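Local coordinates for inositol-1-monophosphatase (Thermotoga maritima, PDB 2P3N) that hydrolyses inositol 1-phosphate, fructose 1,6-bisphosphate and several other phosphate monoesters with magnesium as cofactor, working as a homotetramer, at the interface of chains A and B. Residues are numbered along the deposited sequence; one frame, centred on the assembly and turned at random. Chains: chain A/B, Inositol-1-monophosphatase.

The interface of chains A and B. Residues chain A 118, 172, 183, 188-189; chain B 90-92.
B:Leu91, on a loop of chain B, lies against the A:Tyr183 ring and the aliphatic parts of A:Arg188 and A:Arg172. Its CD2 methyl is 3.7 Å from CD2 of A:Tyr183 and equally far from CB of A:Arg188. The other methyl, CD1, is 4.2 Å from CG of A:Arg172, with A:Val189 more loosely placed nearby. B:Leu91 buries 52 Å², more than any other residue of the patch. The ring carbons of B:Pro92 pack against polar groups, CD 3.5 Å from NH1 of A:Arg188 and CG 3.8 Å from the phenol OH of A:Tyr183.

The hydrogen bonds seen in this patch are made within chain A. A:Arg188 is extended (chi2 -165°, chi3 171°), carrying CD 3.8 Å above the plane of the A:Tyr183 ring, over its centre. NH1 of A:Arg188 forms a salt bridge and hydrogen bond with OE1 of A:Glu118 (2.7 Å), 37° out of the carboxylate plane. OH of A:Tyr183 binds OE2 of A:Glu118 on its syn lone pair (2.6 Å), so both carboxylate oxygens are gripped. O of B:Gly90 lies 3.1 Å from NE of A:Arg188, but over the guanidinium group and not along its N-H, so this pair is not a hydrogen bond.

An alanine in place of A:Arg188 would probably leave A:Glu118 without its charged mate and, with CD gone from over the ring, the tyrosine less firmly held. The patch, with its two-fold twin, joins two subunits of the tetramer and brings A:Arg172, which probably belongs to the substrate site, beside the partner chain.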
loop_
_atom_site.group_PDB
_atom_site.type_symbol
_atom_site.label_atom_id
_atom_site.label_comp_id
_atom_site.label_asym_id
_atom_site.label_seq_id
_atom_site.Cartn_x
_atom_site.Cartn_y
_atom_site.Cartn_z
ATOM N N GLU A 118 3.402 3.461 7.402
ATOM C CA GLU A 118 4.655 3.334 8.112
ATOM C C GLU A 118 4.374 3.376 9.593
ATOM O O GLU A 118 3.755 4.315 10.087
ATOM C CB GLU A 118 5.583 4.477 7.745
ATOM C CG GLU A 118 5.899 4.528 6.268
ATOM C CD GLU A 118 6.889 5.609 5.932
ATOM O OE1 GLU A 118 7.568 5.466 4.889
ATOM O OE2 GLU A 118 6.984 6.596 6.704
ATOM N N ARG A 172 15.600 18.891 4.972
ATOM C CA ARG A 172 14.194 18.559 4.752
ATOM C C ARG A 172 13.215 19.167 5.750
ATOM O O ARG A 172 13.506 19.310 6.940
ATOM C CB ARG A 172 14.006 17.036 4.743
ATOM C CG ARG A 172 14.632 16.323 3.546
ATOM C CD ARG A 172 14.143 16.929 2.223
ATOM N NE ARG A 172 14.828 16.372 1.055
ATOM C CZ ARG A 172 15.261 17.097 0.026
ATOM N NH1 ARG A 172 15.868 16.502 -0.993
ATOM N NH2 ARG A 172 15.098 18.417 0.018
ATOM N N TYR A 183 12.184 9.127 11.707
ATOM C CA TYR A 183 12.932 8.888 10.493
ATOM C C TYR A 183 14.427 8.816 10.772
ATOM O O TYR A 183 15.152 8.123 10.064
ATOM C CB TYR A 183 12.633 9.980 9.464
ATOM C CG TYR A 183 11.472 9.650 8.546
ATOM C CD1 TYR A 183 10.668 8.522 8.774
ATOM C CD2 TYR A 183 11.163 10.468 7.465
ATOM C CE1 TYR A 183 9.578 8.221 7.942
ATOM C CE2 TYR A 183 10.083 10.181 6.630
ATOM C CZ TYR A 183 9.293 9.059 6.874
ATOM O OH TYR A 183 8.211 8.791 6.061
ATOM N N ARG A 188 16.681 7.112 7.831
ATOM C CA ARG A 188 16.276 7.892 6.679
ATOM C C ARG A 188 16.875 9.292 6.673
ATOM O O ARG A 188 17.244 9.800 5.614
ATOM C CB ARG A 188 14.753 7.949 6.610
ATOM C CG ARG A 188 14.130 6.567 6.523
ATOM C CD ARG A 188 12.695 6.634 6.086
ATOM N NE ARG A 188 12.185 5.304 5.803
ATOM C CZ ARG A 188 10.975 5.067 5.317
ATOM N NH1 ARG A 188 10.156 6.081 5.065
ATOM N NH2 ARG A 188 10.594 3.819 5.075
ATOM N N VAL A 189 16.945 9.930 7.840
ATOM C CA VAL A 189 17.557 11.256 7.941
ATOM C C VAL A 189 18.683 11.154 8.929
ATOM O O VAL A 189 18.764 10.181 9.683
ATOM C CB VAL A 189 16.607 12.367 8.434
ATOM C CG1 VAL A 189 15.757 12.858 7.279
ATOM C CG2 VAL A 189 15.766 11.871 9.600
ATOM N N GLY B 90 16.767 6.809 1.902
ATOM C CA GLY B 90 15.645 6.005 2.336
ATOM C C GLY B 90 14.376 6.810 2.508
ATOM O O GLY B 90 13.479 6.411 3.241
ATOM N N LEU B 91 14.291 7.954 1.847
ATOM C CA LEU B 91 13.094 8.771 1.953
ATOM C C LEU B 91 12.116 8.469 0.831
ATOM O O LEU B 91 12.493 8.344 -0.339
ATOM C CB LEU B 91 13.445 10.253 1.951
ATOM C CG LEU B 91 14.146 10.696 3.229
ATOM C CD1 LEU B 91 14.553 12.158 3.121
ATOM C CD2 LEU B 91 13.211 10.476 4.415
ATOM N N PRO B 92 10.831 8.348 1.189
ATOM C CA PRO B 92 9.758 8.049 0.240
ATOM C C PRO B 92 9.551 9.051 -0.893
ATOM O O PRO B 92 8.987 8.693 -1.929
ATOM C CB PRO B 92 8.525 7.924 1.143
ATOM C CG PRO B 92 8.834 8.849 2.273
ATOM C CD PRO B 92 10.292 8.545 2.550
#